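Local structure of Lin0012 protein (Listeria innocua, 3K17) at residues A[7-12]-A[128-133]; A[37-42]-A[101-106]; A[54-59]-A[73-78]; A[119-124]-A[162-167]. The protein probably phosphorylates phosphomevalonate with ATP, as a GHMP-family kinase of the mevalonate route to isopentenyl diphosphate. All blocks are in the same frame, centred on the assembly; numbering follows the deposited sequence.

Interaction 1 (A[7-12]-A[128-133]); sequences LQVKIP and INALMT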
loop_
_atom_site.group_PDB
_atom_site.type_symbol
_atom_site.label_atom_id
_atom_site.label_comp_id
_atom_site.label_asym_id
_atom_site.label_seq_id
_atom_site.Cartn_x
_atom_site.Cartn_y
_atom_site.Cartn_z
ATOM N N LEU A 7 -41.128 9.952 -12.234
ATOM C CA LEU A 7 -40.629 10.964 -13.152
ATOM C C LEU A 7 -39.756 10.260 -14.189
ATOM O O LEU A 7 -38.816 9.545 -13.833
ATOM C CB LEU A 7 -39.805 11.999 -12.383
ATOM C CG LEU A 7 -38.956 12.992 -13.176
ATOM C CD1 LEU A 7 -39.832 13.807 -14.115
ATOM C CD2 LEU A 7 -38.220 13.904 -12.200
ATOM N N GLN A 8 -40.073 10.443 -15.466
ATOM C CA GLN A 8 -39.294 9.809 -16.525
ATOM C C GLN A 8 -38.537 10.844 -17.342
ATOM O O GLN A 8 -39.132 11.785 -17.872
ATOM C CB GLN A 8 -40.193 9.004 -17.469
ATOM C CG GLN A 8 -39.406 8.203 -18.507
ATOM C CD GLN A 8 -40.240 7.779 -19.705
ATOM O OE1 GLN A 8 -40.657 8.610 -20.513
ATOM N NE2 GLN A 8 -40.486 6.482 -19.823
ATOM N N VAL A 9 -37.224 10.672 -17.440
ATOM C CA VAL A 9 -36.383 11.588 -18.210
ATOM C C VAL A 9 -35.703 10.830 -19.347
ATOM O O VAL A 9 -35.038 9.817 -19.124
ATOM C CB VAL A 9 -35.292 12.234 -17.323
ATOM C CG1 VAL A 9 -34.318 13.035 -18.188
ATOM C CG2 VAL A 9 -35.941 13.140 -16.268
ATOM N N LYS A 10 -35.884 11.311 -20.569
ATOM C CA LYS A 10 -35.265 10.680 -21.722
ATOM C C LYS A 10 -34.299 11.661 -22.351
ATOM O O LYS A 10 -34.697 12.734 -22.809
ATOM C CB LYS A 10 -36.312 10.253 -22.753
ATOM C CG LYS A 10 -37.354 9.297 -22.204
ATOM C CD LYS A 10 -38.348 8.870 -23.278
ATOM C CE LYS A 10 -37.971 7.534 -23.882
ATOM N NZ LYS A 10 -38.020 6.441 -22.859
ATOM N N ILE A 11 -33.026 11.278 -22.356
ATOM C CA ILE A 11 -31.964 12.092 -22.920
ATOM C C ILE A 11 -31.480 11.434 -24.200
ATOM O O ILE A 11 -31.107 10.243 -24.220
ATOM C CB ILE A 11 -30.774 12.224 -21.940
ATOM C CG1 ILE A 11 -31.262 12.779 -20.600
ATOM C CG2 ILE A 11 -29.712 13.129 -22.531
ATOM C CD1 ILE A 11 -32.045 14.107 -20.707
ATOM N N PRO A 12 -31.481 12.199 -25.298
ATOM C CA PRO A 12 -31.043 11.683 -26.592
ATOM C C PRO A 12 -29.526 11.557 -26.662
ATOM O O PRO A 12 -28.807 12.262 -25.952
ATOM C CB PRO A 12 -31.575 12.729 -27.565
ATOM C CG PRO A 12 -31.382 14.009 -26.777
ATOM C CD PRO A 12 -31.876 13.620 -25.393
ATOM N N ILE A 128 -28.680 15.159 -14.041
ATOM C CA ILE A 128 -28.889 16.573 -13.738
ATOM C C ILE A 128 -30.346 16.961 -13.989
ATOM O O ILE A 128 -30.979 17.596 -13.144
ATOM C CB ILE A 128 -27.951 17.478 -14.577
ATOM C CG1 ILE A 128 -26.481 17.189 -14.215
ATOM C CG2 ILE A 128 -28.299 18.966 -14.350
ATOM C CD1 ILE A 128 -26.135 17.380 -12.747
ATOM N N ASN A 129 -30.881 16.576 -15.144
ATOM C CA ASN A 129 -32.268 16.901 -15.453
ATOM C C ASN A 129 -33.245 16.276 -14.482
ATOM O O ASN A 129 -34.199 16.930 -14.057
ATOM C CB ASN A 129 -32.636 16.481 -16.870
ATOM C CG ASN A 129 -32.416 17.593 -17.866
ATOM O OD1 ASN A 129 -32.474 18.764 -17.512
ATOM N ND2 ASN A 129 -32.183 17.237 -19.118
ATOM N N ALA A 130 -33.014 15.016 -14.130
ATOM C CA ALA A 130 -33.900 14.330 -13.196
ATOM C C ALA A 130 -33.919 14.978 -11.810
ATOM O O ALA A 130 -34.980 15.140 -11.220
ATOM C CB ALA A 130 -33.503 12.860 -13.074
ATOM N N LEU A 131 -32.757 15.349 -11.283
ATOM C CA LEU A 131 -32.707 15.949 -9.951
ATOM C C LEU A 131 -33.187 17.394 -9.935
ATOM O O LEU A 131 -33.762 17.845 -8.942
ATOM C CB LEU A 131 -31.291 15.857 -9.359
ATOM C CG LEU A 131 -30.835 14.431 -8.988
ATOM C CD1 LEU A 131 -29.377 14.422 -8.568
ATOM C CD2 LEU A 131 -31.712 13.896 -7.872
HETATM N N MSE A 132 -32.943 18.130 -11.015
HETATM C CA MSE A 132 -33.401 19.508 -11.066
HETATM C C MSE A 132 -34.920 19.535 -11.229
HETATM O O MSE A 132 -35.602 20.321 -10.571
HETATM C CB MSE A 132 -32.735 20.274 -12.209
HETATM C CG MSE A 132 -31.242 20.537 -12.008
HETATM SE SE MSE A 132 -30.775 21.392 -10.332
HETATM C CE MSE A 132 -30.361 19.798 -9.283
ATOM N N THR A 133 -35.453 18.673 -12.087
ATOM C CA THR A 133 -36.898 18.632 -12.295
ATOM C C THR A 133 -37.581 18.286 -10.970
ATOM O O THR A 133 -38.629 18.836 -10.630
ATOM C CB THR A 133 -37.299 17.575 -13.353
ATOM O OG1 THR A 133 -36.719 17.911 -14.618
ATOM C CG2 THR A 133 -38.819 17.525 -13.514
#

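Interaction 2 (A[37-42]-A[101-106]); sequences RYITLT and MVIETE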
loop_
_atom_site.group_PDB
_atom_site.type_symbol
_atom_site.label_atom_id
_atom_site.label_comp_id
_atom_site.label_asym_id
_atom_site.label_seq_id
_atom_site.Cartn_x
_atom_site.Cartn_y
_atom_site.Cartn_z
ATOM N N ARG A 37 -32.224 8.015 -30.080
ATOM C CA ARG A 37 -31.871 6.848 -29.259
ATOM C C ARG A 37 -31.581 7.465 -27.903
ATOM O O ARG A 37 -30.810 8.420 -27.793
ATOM C CB ARG A 37 -30.669 6.118 -29.858
ATOM C CG ARG A 37 -31.042 5.485 -31.203
ATOM C CD ARG A 37 -29.864 5.011 -32.038
ATOM N NE ARG A 37 -30.326 4.756 -33.400
ATOM C CZ ARG A 37 -31.058 3.709 -33.770
ATOM N NH1 ARG A 37 -31.404 2.783 -32.883
ATOM N NH2 ARG A 37 -31.502 3.621 -35.017
ATOM N N TYR A 38 -32.205 6.913 -26.871
ATOM C CA TYR A 38 -32.125 7.506 -25.552
ATOM C C TYR A 38 -31.622 6.718 -24.357
ATOM O O TYR A 38 -31.590 5.484 -24.331
ATOM C CB TYR A 38 -33.523 8.016 -25.176
ATOM C CG TYR A 38 -34.136 8.959 -26.187
ATOM C CD1 TYR A 38 -34.074 10.339 -26.000
ATOM C CD2 TYR A 38 -34.717 8.474 -27.364
ATOM C CE1 TYR A 38 -34.562 11.214 -26.943
ATOM C CE2 TYR A 38 -35.214 9.352 -28.334
ATOM C CZ TYR A 38 -35.128 10.724 -28.108
ATOM O OH TYR A 38 -35.597 11.620 -29.033
ATOM N N ILE A 39 -31.242 7.496 -23.356
ATOM C CA ILE A 39 -30.875 6.979 -22.066
ATOM C C ILE A 39 -32.154 7.391 -21.339
ATOM O O ILE A 39 -32.656 8.507 -21.548
ATOM C CB ILE A 39 -29.645 7.708 -21.479
ATOM C CG1 ILE A 39 -28.376 6.935 -21.877
ATOM C CG2 ILE A 39 -29.786 7.835 -19.960
ATOM C CD1 ILE A 39 -27.092 7.531 -21.386
ATOM N N THR A 40 -32.714 6.493 -20.536
ATOM C CA THR A 40 -33.940 6.798 -19.803
ATOM C C THR A 40 -33.690 6.696 -18.307
ATOM O O THR A 40 -33.246 5.661 -17.815
ATOM C CB THR A 40 -35.073 5.817 -20.177
ATOM O OG1 THR A 40 -35.336 5.911 -21.579
ATOM C CG2 THR A 40 -36.349 6.147 -19.410
ATOM N N LEU A 41 -33.962 7.776 -17.585
ATOM C CA LEU A 41 -33.779 7.778 -16.139
ATOM C C LEU A 41 -35.153 7.924 -15.476
ATOM O O LEU A 41 -35.849 8.921 -15.684
ATOM C CB LEU A 41 -32.850 8.933 -15.722
ATOM C CG LEU A 41 -32.342 8.879 -14.277
ATOM C CD1 LEU A 41 -31.130 9.771 -14.115
ATOM C CD2 LEU A 41 -33.457 9.292 -13.310
ATOM N N THR A 42 -35.547 6.916 -14.700
ATOM C CA THR A 42 -36.830 6.938 -14.002
ATOM C C THR A 42 -36.571 7.220 -12.521
ATOM O O THR A 42 -35.808 6.502 -11.863
ATOM C CB THR A 42 -37.570 5.594 -14.186
ATOM O OG1 THR A 42 -37.737 5.340 -15.588
ATOM C CG2 THR A 42 -38.946 5.633 -13.525
HETATM N N MSE A 101 -33.447 6.039 -8.457
HETATM C CA MSE A 101 -33.230 6.390 -9.857
HETATM C C MSE A 101 -32.720 5.183 -10.627
HETATM O O MSE A 101 -31.751 4.535 -10.216
HETATM C CB MSE A 101 -32.219 7.535 -9.975
HETATM C CG MSE A 101 -32.721 8.884 -9.448
HETATM SE SE MSE A 101 -31.397 10.292 -9.674
HETATM C CE MSE A 101 -30.392 10.005 -8.042
ATOM N N VAL A 102 -33.379 4.893 -11.743
ATOM C CA VAL A 102 -33.022 3.763 -12.589
ATOM C C VAL A 102 -32.697 4.231 -13.997
ATOM O O VAL A 102 -33.542 4.818 -14.675
ATOM C CB VAL A 102 -34.178 2.744 -12.674
ATOM C CG1 VAL A 102 -33.818 1.627 -13.649
ATOM C CG2 VAL A 102 -34.471 2.174 -11.286
ATOM N N ILE A 103 -31.470 3.969 -14.434
ATOM C CA ILE A 103 -31.047 4.362 -15.768
ATOM C C ILE A 103 -31.009 3.181 -16.728
ATOM O O ILE A 103 -30.419 2.137 -16.424
ATOM C CB ILE A 103 -29.653 5.020 -15.732
ATOM C CG1 ILE A 103 -29.708 6.295 -14.882
ATOM C CG2 ILE A 103 -29.175 5.319 -17.160
ATOM C CD1 ILE A 103 -28.390 7.051 -14.795
ATOM N N GLU A 104 -31.649 3.350 -17.880
ATOM C CA GLU A 104 -31.675 2.330 -18.924
ATOM C C GLU A 104 -31.064 2.986 -20.154
ATOM O O GLU A 104 -31.028 4.212 -20.241
ATOM C CB GLU A 104 -33.111 1.910 -19.248
ATOM C CG GLU A 104 -33.883 1.283 -18.099
ATOM C CD GLU A 104 -35.379 1.189 -18.405
ATOM O OE1 GLU A 104 -36.051 2.248 -18.497
ATOM O OE2 GLU A 104 -35.877 0.055 -18.566
ATOM N N THR A 105 -30.609 2.185 -21.113
ATOM C CA THR A 105 -30.005 2.752 -22.316
ATOM C C THR A 105 -30.383 2.084 -23.637
ATOM O O THR A 105 -30.681 0.892 -23.681
ATOM C CB THR A 105 -28.470 2.732 -22.213
ATOM O OG1 THR A 105 -27.902 3.223 -23.432
ATOM C CG2 THR A 105 -27.970 1.301 -21.958
ATOM N N GLU A 106 -30.353 2.878 -24.707
ATOM C CA GLU A 106 -30.628 2.416 -26.065
ATOM C C GLU A 106 -29.413 2.844 -26.881
ATOM O O GLU A 106 -29.411 2.761 -28.107
ATOM C CB GLU A 106 -31.866 3.105 -26.666
ATOM C CG GLU A 106 -33.110 3.148 -25.788
ATOM C CD GLU A 106 -34.300 3.826 -26.497
ATOM O OE1 GLU A 106 -34.089 4.819 -27.234
ATOM O OE2 GLU A 106 -35.444 3.369 -26.305
HETATM O O HOH W 1 -30.941 2.096 -30.054
HETATM O O HOH W 2 -35.586 4.118 -16.439
#

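Interaction 3 (A[54-59]-A[73-78]); sequences PHYENP and EHWTFT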
loop_
_atom_site.group_PDB
_atom_site.type_symbol
_atom_site.label_atom_id
_atom_site.label_comp_id
_atom_site.label_asym_id
_atom_site.label_seq_id
_atom_site.Cartn_x
_atom_site.Cartn_y
_atom_site.Cartn_z
ATOM N N PRO A 54 -27.040 0.658 -16.041
ATOM C CA PRO A 54 -26.894 -0.538 -16.873
ATOM C C PRO A 54 -25.715 -1.442 -16.566
ATOM O O PRO A 54 -25.849 -2.662 -16.583
ATOM C CB PRO A 54 -26.821 0.029 -18.292
ATOM C CG PRO A 54 -27.613 1.314 -18.187
ATOM C CD PRO A 54 -27.122 1.869 -16.878
ATOM N N HIS A 55 -24.560 -0.863 -16.284
ATOM C CA HIS A 55 -23.393 -1.693 -16.035
ATOM C C HIS A 55 -23.494 -2.635 -14.830
ATOM O O HIS A 55 -22.960 -3.743 -14.866
ATOM C CB HIS A 55 -22.141 -0.828 -15.900
ATOM C CG HIS A 55 -20.869 -1.617 -15.903
ATOM N ND1 HIS A 55 -20.424 -2.322 -14.804
ATOM C CD2 HIS A 55 -19.973 -1.858 -16.891
ATOM C CE1 HIS A 55 -19.311 -2.962 -15.114
ATOM N NE2 HIS A 55 -19.016 -2.698 -16.374
ATOM N N TYR A 56 -24.185 -2.217 -13.775
ATOM C CA TYR A 56 -24.283 -3.059 -12.583
ATOM C C TYR A 56 -25.648 -3.696 -12.374
ATOM O O TYR A 56 -26.676 -3.112 -12.701
ATOM C CB TYR A 56 -23.905 -2.242 -11.351
ATOM C CG TYR A 56 -22.471 -1.774 -11.359
ATOM C CD1 TYR A 56 -21.427 -2.662 -11.101
ATOM C CD2 TYR A 56 -22.155 -0.444 -11.636
ATOM C CE1 TYR A 56 -20.105 -2.238 -11.116
ATOM C CE2 TYR A 56 -20.842 -0.007 -11.651
ATOM C CZ TYR A 56 -19.819 -0.908 -11.390
ATOM O OH TYR A 56 -18.518 -0.470 -11.386
ATOM N N GLU A 57 -25.653 -4.905 -11.826
ATOM C CA GLU A 57 -26.903 -5.611 -11.567
ATOM C C GLU A 57 -27.585 -5.059 -10.318
ATOM O O GLU A 57 -28.808 -5.072 -10.201
ATOM C CB GLU A 57 -26.644 -7.101 -11.361
ATOM C CG GLU A 57 -27.915 -7.909 -11.195
ATOM C CD GLU A 57 -27.698 -9.186 -10.403
ATOM O OE1 GLU A 57 -26.709 -9.899 -10.686
ATOM O OE2 GLU A 57 -28.520 -9.479 -9.501
ATOM N N ASN A 58 -26.787 -4.592 -9.372
ATOM C CA ASN A 58 -27.339 -4.062 -8.141
ATOM C C ASN A 58 -27.093 -2.568 -7.977
ATOM O O ASN A 58 -26.115 -2.029 -8.476
ATOM C CB ASN A 58 -26.766 -4.826 -6.945
ATOM C CG ASN A 58 -27.157 -6.290 -6.962
ATOM O OD1 ASN A 58 -26.316 -7.165 -7.128
ATOM N ND2 ASN A 58 -28.445 -6.557 -6.810
ATOM N N PRO A 59 -27.993 -1.887 -7.257
ATOM C CA PRO A 59 -27.886 -0.445 -7.015
ATOM C C PRO A 59 -26.915 -0.135 -5.890
ATOM O O PRO A 59 -26.435 -1.036 -5.211
ATOM C CB PRO A 59 -29.306 -0.072 -6.622
ATOM C CG PRO A 59 -29.690 -1.256 -5.765
ATOM C CD PRO A 59 -29.196 -2.439 -6.606
ATOM N N GLU A 73 -15.802 1.483 -10.658
ATOM C CA GLU A 73 -15.315 2.469 -11.615
ATOM C C GLU A 73 -16.396 3.006 -12.554
ATOM O O GLU A 73 -16.341 4.159 -12.981
ATOM C CB GLU A 73 -14.192 1.854 -12.454
ATOM C CG GLU A 73 -13.824 2.644 -13.701
ATOM C CD GLU A 73 -12.935 1.849 -14.645
ATOM O OE1 GLU A 73 -11.857 1.400 -14.206
ATOM O OE2 GLU A 73 -13.314 1.673 -15.824
ATOM N N HIS A 74 -17.381 2.179 -12.876
ATOM C CA HIS A 74 -18.424 2.605 -13.793
ATOM C C HIS A 74 -19.508 3.491 -13.205
ATOM O O HIS A 74 -20.415 3.918 -13.922
ATOM C CB HIS A 74 -19.039 1.385 -14.467
ATOM C CG HIS A 74 -18.051 0.604 -15.272
ATOM N ND1 HIS A 74 -17.118 -0.231 -14.696
ATOM C CD2 HIS A 74 -17.790 0.601 -16.600
ATOM C CE1 HIS A 74 -16.324 -0.715 -15.636
ATOM N NE2 HIS A 74 -16.710 -0.225 -16.799
ATOM N N TRP A 75 -19.403 3.779 -11.911
ATOM C CA TRP A 75 -20.369 4.640 -11.225
ATOM C C TRP A 75 -19.934 6.109 -11.311
ATOM O O TRP A 75 -20.733 7.017 -11.113
ATOM C CB TRP A 75 -20.450 4.293 -9.729
ATOM C CG TRP A 75 -21.085 2.975 -9.393
ATOM C CD1 TRP A 75 -20.459 1.862 -8.900
ATOM C CD2 TRP A 75 -22.473 2.642 -9.503
ATOM N NE1 TRP A 75 -21.376 0.855 -8.695
ATOM C CE2 TRP A 75 -22.619 1.307 -9.058
ATOM C CE3 TRP A 75 -23.609 3.340 -9.933
ATOM C CZ2 TRP A 75 -23.860 0.656 -9.031
ATOM C CZ3 TRP A 75 -24.844 2.696 -9.904
ATOM C CH2 TRP A 75 -24.958 1.366 -9.456
ATOM N N THR A 76 -18.657 6.325 -11.592
ATOM C CA THR A 76 -18.091 7.663 -11.600
ATOM C C THR A 76 -18.867 8.788 -12.269
ATOM O O THR A 76 -19.145 9.791 -11.620
ATOM C CB THR A 76 -16.644 7.638 -12.140
ATOM O OG1 THR A 76 -15.919 6.595 -11.481
ATOM C CG2 THR A 76 -15.943 8.946 -11.826
ATOM N N PHE A 77 -19.235 8.648 -13.540
ATOM C CA PHE A 77 -19.950 9.747 -14.184
ATOM C C PHE A 77 -21.252 10.119 -13.488
ATOM O O PHE A 77 -21.483 11.289 -13.222
ATOM C CB PHE A 77 -20.221 9.449 -15.666
ATOM C CG PHE A 77 -19.031 9.692 -16.556
ATOM C CD1 PHE A 77 -18.597 10.993 -16.819
ATOM C CD2 PHE A 77 -18.339 8.626 -17.120
ATOM C CE1 PHE A 77 -17.481 11.234 -17.636
ATOM C CE2 PHE A 77 -17.219 8.855 -17.940
ATOM C CZ PHE A 77 -16.794 10.166 -18.194
ATOM N N THR A 78 -22.095 9.133 -13.190
ATOM C CA THR A 78 -23.371 9.420 -12.547
ATOM C C THR A 78 -23.231 9.829 -11.088
ATOM O O THR A 78 -24.004 10.664 -10.597
ATOM C CB THR A 78 -24.355 8.223 -12.671
ATOM O OG1 THR A 78 -23.742 7.032 -12.167
ATOM C CG2 THR A 78 -24.730 8.006 -14.127
#

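Interaction 4 (A[119-124]-A[162-167]); sequences SSAAAT and GDIASC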
loop_
_atom_site.group_PDB
_atom_site.type_symbol
_atom_site.label_atom_id
_atom_site.label_comp_id
_atom_site.label_asym_id
_atom_site.label_seq_id
_atom_site.Cartn_x
_atom_site.Cartn_y
_atom_site.Cartn_z
ATOM N N SER A 119 -22.570 8.066 -24.512
ATOM C CA SER A 119 -23.114 7.428 -23.323
ATOM C C SER A 119 -22.844 8.168 -22.021
ATOM O O SER A 119 -23.759 8.366 -21.236
ATOM C CB SER A 119 -22.602 5.986 -23.217
ATOM O OG SER A 119 -23.117 5.200 -24.277
ATOM N N SER A 120 -21.604 8.588 -21.788
ATOM C CA SER A 120 -21.276 9.275 -20.539
ATOM C C SER A 120 -21.956 10.641 -20.412
ATOM O O SER A 120 -22.448 11.002 -19.344
ATOM C CB SER A 120 -19.747 9.418 -20.379
ATOM O OG SER A 120 -19.165 10.223 -21.405
ATOM N N ALA A 121 -21.990 11.399 -21.498
ATOM C CA ALA A 121 -22.631 12.710 -21.467
ATOM C C ALA A 121 -24.136 12.555 -21.237
ATOM O O ALA A 121 -24.722 13.240 -20.398
ATOM C CB ALA A 121 -22.380 13.437 -22.775
ATOM N N ALA A 122 -24.760 11.640 -21.976
ATOM C CA ALA A 122 -26.200 11.435 -21.852
ATOM C C ALA A 122 -26.612 11.033 -20.443
ATOM O O ALA A 122 -27.639 11.489 -19.924
ATOM C CB ALA A 122 -26.668 10.396 -22.858
ATOM N N ALA A 123 -25.813 10.178 -19.816
ATOM C CA ALA A 123 -26.117 9.737 -18.462
ATOM C C ALA A 123 -25.993 10.921 -17.506
ATOM O O ALA A 123 -26.839 11.130 -16.629
ATOM C CB ALA A 123 -25.155 8.611 -18.047
ATOM N N THR A 124 -24.924 11.688 -17.670
ATOM C CA THR A 124 -24.701 12.856 -16.830
ATOM C C THR A 124 -25.898 13.822 -16.943
ATOM O O THR A 124 -26.448 14.283 -15.940
ATOM C CB THR A 124 -23.418 13.588 -17.256
ATOM O OG1 THR A 124 -22.299 12.708 -17.109
ATOM C CG2 THR A 124 -23.190 14.822 -16.392
ATOM N N GLY A 162 -19.137 19.389 -25.715
ATOM C CA GLY A 162 -20.083 19.637 -26.795
ATOM C C GLY A 162 -21.105 18.508 -26.765
ATOM O O GLY A 162 -22.270 18.693 -27.133
ATOM N N ASP A 163 -20.667 17.329 -26.314
ATOM C CA ASP A 163 -21.562 16.186 -26.214
ATOM C C ASP A 163 -22.592 16.466 -25.129
ATOM O O ASP A 163 -23.766 16.154 -25.289
ATOM C CB ASP A 163 -20.788 14.887 -25.914
ATOM C CG ASP A 163 -19.795 15.023 -24.766
ATOM O OD1 ASP A 163 -19.638 16.124 -24.193
ATOM O OD2 ASP A 163 -19.162 13.999 -24.441
ATOM N N ILE A 164 -22.147 17.060 -24.028
ATOM C CA ILE A 164 -23.048 17.417 -22.942
ATOM C C ILE A 164 -24.106 18.398 -23.485
ATOM O O ILE A 164 -25.296 18.267 -23.199
ATOM C CB ILE A 164 -22.270 18.107 -21.785
ATOM C CG1 ILE A 164 -21.414 17.078 -21.032
ATOM C CG2 ILE A 164 -23.227 18.798 -20.843
ATOM C CD1 ILE A 164 -22.206 15.996 -20.327
ATOM N N ALA A 165 -23.662 19.373 -24.277
ATOM C CA ALA A 165 -24.566 20.385 -24.832
ATOM C C ALA A 165 -25.649 19.773 -25.714
ATOM O O ALA A 165 -26.837 20.084 -25.574
ATOM C CB ALA A 165 -23.767 21.417 -25.633
ATOM N N SER A 166 -25.226 18.898 -26.620
ATOM C CA SER A 166 -26.141 18.251 -27.540
ATOM C C SER A 166 -27.178 17.401 -26.820
ATOM O O SER A 166 -28.358 17.448 -27.162
ATOM C CB SER A 166 -25.353 17.404 -28.542
ATOM O OG SER A 166 -26.229 16.717 -29.416
ATOM N N CYS A 167 -26.747 16.620 -25.825
ATOM C CA CYS A 167 -27.675 15.773 -25.071
ATOM C C CYS A 167 -28.676 16.617 -24.272
ATOM O O CYS A 167 -29.853 16.273 -24.163
ATOM C CB CYS A 167 -26.899 14.856 -24.118
ATOM S SG CYS A 167 -25.856 13.655 -24.990
HETATM O O HOH W 3 -20.033 11.107 -23.803
#

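Interaction 1 (A[7-12]-A[128-133])
Leu7 enters from the start of strand 7-12 and sets both its methyls against the helix: CD2 stands 3.6 Å from the carbonyl O of Ala130, and CD1 and CD2 both pack on the methyl CG2 of Thr133. CG, anti to the backbone N (chi1 168°), carries the two methyls toward the helix. Two residues on, Val9 straddles the helix surface with its forked side chain. CG2 lies 3.9 Å from Ala130 CA and 4.0 Å from Ala130 CB, while CG1 reaches CB of Asn129 at 4.1 Å. The small alanine suits this spot, because it lets the strand come close, with Val9 CA and Ala130 CA 6.2 Å apart. Asn129 then turns its amide toward the strand; its OD1 is hydrogen-bonded to Lys144 NZ, while ND2 lies against Ile11 CD1 at 3.5 Å. Thr133 turns OG1 back to Asn129 O in its own helix (2.8 Å), an oxygen that also takes the Thr133 backbone N-H from the opposite face. That leaves CG2 for Leu7. Alternate strand residues supply the contact, and the axes of strand 7-12 and helix 128-133 run at 147°, in the sheet-on-helix layering of the GHMP kinase N-terminal fold. Asn129 OD1 and Thr133 OG1 have their hydrogen bonds away from this strand, and the two segments meet through apolar van der Waals packing, governed by shape and burial.

Interaction 2 (A[37-42]-A[101-106])
In Glu106, which faces Tyr38, chi1 (-48°) sets CG anti to the carbonyl carbon, the chain runs extended to CD, and the turn of the carboxylate puts OE1 2.8 Å from Tyr38 N. The bond is nearly straight, and the N-H meets OE1 on the anti side. Just beyond the end of strand 101-105 the return bond from Glu106 N to Tyr38 O is weak, so the carboxylate probably adds to the hold of the pairing here; a water joins Arg37 NH1 to Glu106 O. Further on the antiparallel ladder is regular: Thr40 with Glu104 and Thr42 with Val102 are hydrogen-bonded pairs, each with two backbone bonds of 2.8 to 2.9 Å between N and O. Threonine and valine, beta-branched, suit such extended backbone. On the face that carries Ile39, Leu41 and Ile103, Leu41 CG, anti to the backbone N (chi1 -168°), lies 3.7 Å from Ile103 CG1, and CD2 reaches CG of Met101, a selenomethionine. Ile39 CG2 adds a 3.8 Å contact with Ile103 CG2. This apolar face is roofed by helix 119-135, whose Ala122, Ala126 and Ala130 receive Ile39 and Leu41, and by Ile82 and Thr78 of helix 76-91; strand 7-18 pairs along the far side of 37-42, and strand 50-52 runs parallel beside 99-105.

Interaction 3 (A[54-59]-A[73-78])
Tyr56 reaches out from the loop and lies flat against Trp75. Its CB begins the contact 3.7 Å from Trp75 CZ2, and CG is 3.6 Å from the same atom, well to its side; CD2 and CE2 then pass over the indole, CE2 above NE1, and CZ is 3.6 Å from NE1. The phenol and the five-membered ring form an offset stack, centroids 4.0 Å apart and planes 9° from parallel. At the tip, OH accepts a hydrogen bond from the backbone N of His74 at 3.2 Å (151° at the hydrogen), so tyrosine supplies both a broad face and a polar end. On the opposite face of its ring lies ND1 of His55, the residue before it in sequence. His55 in turn stacks face to face on His74, with centroids 3.6 Å apart and planes at 11°; two protonated imidazoles so close would repel, so at least one is probably neutral. The carbonyl O of Asn58 comes to the edge of the indole, 3.5 Å from Trp75 CZ2. Thr76 OG1 donates to Glu73 O within its own segment. The contact joins the surface loop after strand 50-52 to the N-terminal part of the 76-91 region: Trp75 also packs on Leu51, Ile53, Val60 and Pro70, Phe77 leans on Ser120 and Thr124 of helix 119-135, and Thr76 touches His185 of the second subunit.

Interaction 4 (A[119-124]-A[162-167])
Ala121 is gripped by Ile164 and Asp163, whose side chains close on its methyl from the neighbouring helix. Ile164 bends at chi2 (-64°), bringing CD1 to 3.5 Å from Ala121 CB and equally near its CA, with Thr124 CB at 4.1 Å. Asp163 holds CG between its backbone N and carbonyl carbon (chi1 49°), an uncommon choice in a helix. The fold-back lets OD1 take a weak bond from Ile164 N, sets CG 3.6 Å from Ala121 CB, and leaves OD2 to accept from a water that in turn accepts from Ala121 N at 3.0 Å. Cys167 SG lies 4.0 Å from Ala122 CB. Alanine suits this face because its short side chain fits between helices whose axes approach to 8.5 Å. Thr124 ties OG1 to Ser120 O within its own helix. The first turn, Ser119 to Ala122, continues the family's glycine-rich motif, which in relatives lies at the ATP phosphates. Around this crossing, strand 7-18 brings Ile11 against Ala122 and Cys167 and Lys14 against Asp163, helix 141-156 packs Phe145, Ala148 and His152 on Ile164, and Ala81 of helix 76-91 backs Thr124.

Interactions 1 and 4 are buried and share helix 119-135: one end packs on strand 7-18, the other on helix 162-169, and Ile11 touches residues of both. Each joins its elements mainly by apolar van der Waals contact, large side chains on small alanines, though interaction 4 adds a water bridge. Interaction 2 is partly buried and differs in kind, being a hydrogen-bonded strand pair; strand 7-18 of interaction 1 continues its sheet. Interaction 3 lies at the surface, relying on stacked aromatic rings and one hydrogen bond, yet reaches inward through Thr78 to Ile103; like interaction 2 it leans on helix 119-135. Stacked rings carry only the surface contact of the four.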